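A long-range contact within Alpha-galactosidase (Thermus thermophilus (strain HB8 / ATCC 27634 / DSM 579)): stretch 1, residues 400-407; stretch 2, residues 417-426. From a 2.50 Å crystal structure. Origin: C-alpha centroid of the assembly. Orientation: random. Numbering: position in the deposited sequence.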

ATOM      1  N   ASP E 400       8.376   8.417 -46.311  1.00 25.15           N
ATOM      2  CA  ASP E 400       7.060   7.886 -46.619  1.00 24.20           C
ATOM      3  C   ASP E 400       6.030   8.404 -45.622  1.00 23.48           C
ATOM      4  O   ASP E 400       6.110   8.056 -44.440  1.00 24.86           O
ATOM      5  N   PRO E 401       5.046   9.207 -46.034  1.00 26.03           N
ATOM      6  CA  PRO E 401       4.048   9.707 -45.077  1.00 26.42           C
ATOM      7  C   PRO E 401       2.882   8.755 -44.883  1.00 27.02           C
ATOM      8  O   PRO E 401       1.953   9.090 -44.137  1.00 29.83           O
ATOM      9  N   ASP E 402       2.952   7.586 -45.532  1.00 25.21           N
ATOM     10  CA  ASP E 402       1.920   6.554 -45.639  1.00 27.62           C
ATOM     11  C   ASP E 402       0.911   6.929 -46.723  1.00 26.92           C
ATOM     12  O   ASP E 402       1.048   7.972 -47.370  1.00 24.75           O
ATOM     13  N   VAL E 403      -0.075   6.067 -46.973  1.00 26.34           N
ATOM     14  CA  VAL E 403      -0.866   6.176 -48.202  1.00 26.75           C
ATOM     15  C   VAL E 403      -1.786   7.394 -48.203  1.00 25.05           C
ATOM     16  O   VAL E 403      -2.033   8.022 -47.165  1.00 25.21           O
ATOM     17  N   VAL E 404      -2.287   7.727 -49.388  1.00 26.77           N
ATOM     18  CA  VAL E 404      -3.239   8.809 -49.601  1.00 26.05           C
ATOM     19  C   VAL E 404      -4.580   8.176 -49.923  1.00 26.37           C
ATOM     20  O   VAL E 404      -4.653   7.259 -50.748  1.00 28.14           O
ATOM     21  N   TYR E 405      -5.632   8.655 -49.281  1.00 25.61           N
ATOM     22  CA  TYR E 405      -6.973   8.224 -49.634  1.00 28.48           C
ATOM     23  C   TYR E 405      -7.548   9.168 -50.676  1.00 27.19           C
ATOM     24  O   TYR E 405      -7.344  10.386 -50.612  1.00 25.63           O
ATOM     25  N   PHE E 406      -8.249   8.591 -51.647  1.00 26.51           N
ATOM     26  CA  PHE E 406      -9.132   9.323 -52.543  1.00 27.11           C
ATOM     27  C   PHE E 406     -10.570   8.852 -52.465  1.00 27.33           C
ATOM     28  O   PHE E 406     -11.482   9.636 -52.708  1.00 29.28           O
ATOM     29  N   ARG E 407     -10.796   7.598 -52.114  1.00 31.32           N
ATOM     30  CA  ARG E 407     -12.149   7.104 -51.988  1.00 30.09           C
ATOM     31  C   ARG E 407     -12.894   7.819 -50.867  1.00 33.63           C
ATOM     32  O   ARG E 407     -12.308   8.339 -49.914  1.00 32.02           O
ATOM     33  N   GLU E 417      -9.804  16.657 -44.726  1.00 32.89           N
ATOM     34  CA  GLU E 417      -8.817  15.843 -44.029  1.00 26.38           C
ATOM     35  C   GLU E 417      -7.928  15.101 -45.024  1.00 26.96           C
ATOM     36  O   GLU E 417      -6.698  15.116 -44.906  1.00 26.31           O
ATOM     37  N   MET E 418      -8.529  14.494 -46.050  1.00 25.24           N
ATOM     38  CA  MET E 418      -7.742  13.761 -47.041  1.00 27.57           C
ATOM     39  C   MET E 418      -6.747  14.657 -47.784  1.00 33.55           C
ATOM     40  O   MET E 418      -5.689  14.186 -48.214  1.00 37.06           O
ATOM     41  N   ARG E 419      -7.073  15.935 -47.966  1.00 33.69           N
ATOM     42  CA  ARG E 419      -6.185  16.836 -48.689  1.00 32.21           C
ATOM     43  C   ARG E 419      -4.902  17.117 -47.914  1.00 32.72           C
ATOM     44  O   ARG E 419      -3.847  17.342 -48.521  1.00 31.71           O
ATOM     45  N   LEU E 420      -4.968  17.125 -46.581  1.00 31.88           N
ATOM     46  CA  LEU E 420      -3.752  17.289 -45.784  1.00 33.97           C
ATOM     47  C   LEU E 420      -2.756  16.162 -46.052  1.00 31.81           C
ATOM     48  O   LEU E 420      -1.549  16.404 -46.189  1.00 29.52           O
ATOM     49  N   GLN E 421      -3.249  14.921 -46.112  1.00 27.78           N
ATOM     50  CA  GLN E 421      -2.396  13.788 -46.421  1.00 30.60           C
ATOM     51  C   GLN E 421      -1.870  13.871 -47.849  1.00 27.84           C
ATOM     52  O   GLN E 421      -0.678  13.661 -48.091  1.00 31.89           O
ATOM     53  N   GLU E 422      -2.732  14.203 -48.804  1.00 28.28           N
ATOM     54  CA  GLU E 422      -2.282  14.306 -50.189  1.00 32.48           C
ATOM     55  C   GLU E 422      -1.153  15.324 -50.344  1.00 34.36           C
ATOM     56  O   GLU E 422      -0.199  15.094 -51.099  1.00 33.91           O
ATOM     57  N   ALA E 423      -1.240  16.453 -49.631  1.00 32.47           N
ATOM     58  CA  ALA E 423      -0.218  17.492 -49.750  1.00 34.79           C
ATOM     59  C   ALA E 423       1.146  17.003 -49.269  1.00 34.52           C
ATOM     60  O   ALA E 423       2.178  17.352 -49.857  1.00 31.10           O
ATOM     61  N   LEU E 424       1.176  16.196 -48.203  1.00 32.74           N
ATOM     62  CA  LEU E 424       2.451  15.663 -47.726  1.00 32.55           C
ATOM     63  C   LEU E 424       3.056  14.656 -48.700  1.00 28.79           C
ATOM     64  O   LEU E 424       4.285  14.557 -48.787  1.00 30.50           O
ATOM     65  N   ALA E 425       2.233  13.904 -49.438  1.00 27.25           N
ATOM     66  CA  ALA E 425       2.770  13.068 -50.512  1.00 29.06           C
ATOM     67  C   ALA E 425       3.408  13.917 -51.611  1.00 30.64           C
ATOM     68  O   ALA E 425       4.480  13.579 -52.125  1.00 34.42           O
ATOM     69  N   HIS E 426       2.770  15.023 -51.989  1.00 31.84           N
ATOM     70  CA  HIS E 426       3.389  15.909 -52.969  1.00 29.65           C
ATOM     71  C   HIS E 426       4.707  16.464 -52.444  1.00 28.84           C
ATOM     72  O   HIS E 426       5.706  16.483 -53.163  1.00 31.87           O
TER

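The segment 400-407, largely irregular, lies against one side of the helix 417-426, with Met418, Gln421 and Leu424 pointing toward it. Gln421 is the polar centre of the contact. With chi1 t and chi2 p, its side chain reaches the loop backbone, where NE2 donates to Pro401 O (3.0 Å) and Val403 O (2.9 Å), so that one amide nitrogen holds two carbonyls of the loop. Its other amide atom, OE1, accepts from water 1 at 2.9 Å, and that water also donates to Pro401 O (3.1 Å).

Beside this polar core, the CA-to-CB bond of Pro401 points toward the helix, and its ring, C-gamma endo, has CB 4.3 Å from Leu424 CB. Val404, chi1 t, divides its methyls: CG1 packs 3.7 Å from Glu422 CB, and CG2 lies 3.7 Å from Ala425 CB. Met418 (m, t, chi3 -101°) extends along the loop, placing SD 3.8 Å from Tyr405 CB and 3.5 Å from Arg407 O. The Tyr405 ring, chi1 m, leads away from the helix.

Phe406 leaves its backbone pointing away, yet chi1 m brings the ring back, with CE2 3.3 Å from OE1 of the extended Glu422 (t, t). Water 3 donates to that same OE1 and to Tyr405 O, while water 2 links Tyr405 N to Met418 O.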

ATOM      1  CB  ASP E 400       7.106   6.366 -46.596  1.00 24.11           C
ATOM      2  CG  ASP E 400       5.783   5.737 -46.976  1.00 34.36           C
ATOM      3  OD1 ASP E 400       4.854   6.488 -47.387  1.00 33.68           O
ATOM      4  OD2 ASP E 400       5.680   4.482 -46.881  1.00 35.19           O
ATOM      5  CB  PRO E 401       3.578  11.025 -45.728  1.00 21.04           C
ATOM      6  CG  PRO E 401       3.622  10.711 -47.203  1.00 27.42           C
ATOM      7  CD  PRO E 401       4.724   9.629 -47.411  1.00 28.17           C
ATOM      8  CB  ASP E 402       1.248   6.265 -44.295  1.00 25.01           C
ATOM      9  CG  ASP E 402       0.897   4.810 -44.150  1.00 27.76           C
ATOM     10  OD1 ASP E 402       1.003   4.102 -45.171  1.00 26.68           O
ATOM     11  OD2 ASP E 402       0.499   4.372 -43.046  1.00 27.34           O
ATOM     12  CB  VAL E 403      -1.677   4.887 -48.456  1.00 25.77           C
ATOM     13  CG1 VAL E 403      -0.777   3.681 -48.364  1.00 21.31           C
ATOM     14  CG2 VAL E 403      -2.837   4.790 -47.473  1.00 24.16           C
ATOM     15  CB  VAL E 404      -2.791   9.736 -50.746  1.00 27.21           C
ATOM     16  CG1 VAL E 404      -3.681  10.966 -50.823  1.00 26.81           C
ATOM     17  CG2 VAL E 404      -1.343  10.122 -50.575  1.00 25.64           C
ATOM     18  CB  TYR E 405      -7.891   8.180 -48.408  1.00 26.34           C
ATOM     19  CG  TYR E 405      -7.506   7.144 -47.379  1.00 26.50           C
ATOM     20  CD1 TYR E 405      -7.983   5.843 -47.452  1.00 22.50           C
ATOM     21  CD2 TYR E 405      -6.660   7.477 -46.324  1.00 30.68           C
ATOM     22  CE1 TYR E 405      -7.618   4.894 -46.496  1.00 29.55           C
ATOM     23  CE2 TYR E 405      -6.296   6.545 -45.361  1.00 25.41           C
ATOM     24  CZ  TYR E 405      -6.769   5.261 -45.451  1.00 29.06           C
ATOM     25  OH  TYR E 405      -6.410   4.355 -44.484  1.00 27.37           O
ATOM     26  CB  PHE E 406      -8.648   9.206 -53.993  1.00 25.70           C
ATOM     27  CG  PHE E 406      -7.303   9.813 -54.217  1.00 27.86           C
ATOM     28  CD1 PHE E 406      -6.153   9.058 -54.018  1.00 22.71           C
ATOM     29  CD2 PHE E 406      -7.185  11.142 -54.593  1.00 26.13           C
ATOM     30  CE1 PHE E 406      -4.915   9.611 -54.203  1.00 25.99           C
ATOM     31  CE2 PHE E 406      -5.953  11.707 -54.787  1.00 29.95           C
ATOM     32  CZ  PHE E 406      -4.808  10.947 -54.598  1.00 31.03           C
ATOM     33  CB  ARG E 407     -12.128   5.602 -51.733  1.00 27.86           C
ATOM     34  CG  ARG E 407     -11.454   5.201 -50.442  1.00 30.68           C
ATOM     35  CD  ARG E 407     -11.315   3.690 -50.420  1.00 31.25           C
ATOM     36  NE  ARG E 407     -11.351   3.123 -49.081  1.00 30.63           N
ATOM     37  CZ  ARG E 407     -10.289   2.645 -48.443  1.00 29.84           C
ATOM     38  NH1 ARG E 407      -9.083   2.677 -49.008  1.00 29.40           N
ATOM     39  NH2 ARG E 407     -10.438   2.132 -47.232  1.00 23.85           N
ATOM     40  CB  GLU E 417      -9.522  14.874 -43.080  1.00 28.25           C
ATOM     41  CG  GLU E 417     -10.050  15.548 -41.799  1.00 30.39           C
ATOM     42  CD  GLU E 417     -11.075  14.703 -41.038  1.00 32.93           C
ATOM     43  OE1 GLU E 417     -11.607  13.730 -41.614  1.00 35.73           O
ATOM     44  OE2 GLU E 417     -11.364  15.014 -39.863  1.00 34.72           O
ATOM     45  CB  MET E 418      -8.669  13.088 -48.042  1.00 23.70           C
ATOM     46  CG  MET E 418      -9.360  11.881 -47.517  1.00 23.92           C
ATOM     47  SD  MET E 418     -10.335  11.054 -48.789  1.00 34.69           S
ATOM     48  CE  MET E 418     -12.001  11.634 -48.376  1.00 35.86           C
ATOM     49  CB  ARG E 419      -6.936  18.130 -48.993  1.00 35.13           C
ATOM     50  CG  ARG E 419      -6.114  19.213 -49.664  1.00 46.61           C
ATOM     51  CD  ARG E 419      -7.015  20.202 -50.417  1.00 53.06           C
ATOM     52  NE  ARG E 419      -7.515  19.676 -51.695  1.00 56.23           N
ATOM     53  CZ  ARG E 419      -8.761  19.233 -51.893  1.00 56.76           C
ATOM     54  NH1 ARG E 419      -9.644  19.238 -50.893  1.00 46.33           N
ATOM     55  NH2 ARG E 419      -9.125  18.785 -53.095  1.00 49.08           N
ATOM     56  CB  LEU E 420      -4.101  17.332 -44.297  1.00 28.64           C
ATOM     57  CG  LEU E 420      -5.093  18.389 -43.822  1.00 32.16           C
ATOM     58  CD1 LEU E 420      -5.325  18.209 -42.335  1.00 27.95           C
ATOM     59  CD2 LEU E 420      -4.579  19.769 -44.124  1.00 30.18           C
ATOM     60  CB  GLN E 421      -3.177  12.488 -46.168  1.00 35.50           C
ATOM     61  CG  GLN E 421      -2.423  11.165 -46.385  1.00 28.67           C
ATOM     62  CD  GLN E 421      -1.216  10.999 -45.483  1.00 34.34           C
ATOM     63  OE1 GLN E 421      -0.956  11.828 -44.607  1.00 31.48           O
ATOM     64  NE2 GLN E 421      -0.472   9.902 -45.681  1.00 30.85           N
ATOM     65  CB  GLU E 422      -3.458  14.670 -51.085  1.00 30.93           C
ATOM     66  CG  GLU E 422      -3.175  14.493 -52.549  1.00 36.67           C
ATOM     67  CD  GLU E 422      -4.157  15.248 -53.403  1.00 42.53           C
ATOM     68  OE1 GLU E 422      -5.242  14.694 -53.664  1.00 53.80           O
ATOM     69  OE2 GLU E 422      -3.853  16.394 -53.814  1.00 53.48           O
ATOM     70  CB  ALA E 423      -0.646  18.734 -48.972  1.00 33.67           C
ATOM     71  CB  LEU E 424       2.285  15.029 -46.344  1.00 33.24           C
ATOM     72  CG  LEU E 424       2.139  15.999 -45.166  1.00 33.35           C
ATOM     73  CD1 LEU E 424       2.446  15.283 -43.874  1.00 32.44           C
ATOM     74  CD2 LEU E 424       3.022  17.217 -45.326  1.00 31.37           C
ATOM     75  CB  ALA E 425       1.674  12.181 -51.102  1.00 27.83           C
ATOM     76  CB  HIS E 426       2.445  17.050 -53.333  1.00 29.90           C
ATOM     77  CG  HIS E 426       1.321  16.654 -54.238  1.00 32.44           C
ATOM     78  ND1 HIS E 426       1.522  15.977 -55.419  1.00 32.70           N
ATOM     79  CD2 HIS E 426      -0.014  16.870 -54.147  1.00 31.19           C
ATOM     80  CE1 HIS E 426       0.358  15.777 -56.011  1.00 34.80           C
ATOM     81  NE2 HIS E 426      -0.589  16.313 -55.263  1.00 33.50           N
TER
HETATM   82  O   HOH W   1       1.261  11.760 -42.701  1.00 30.29           O
HETATM   83  O   HOH W   2      -5.879  11.177 -48.261  1.00 31.46           O
HETATM   84  O   HOH W   3      -6.719  13.401 -51.617  1.00 37.92           O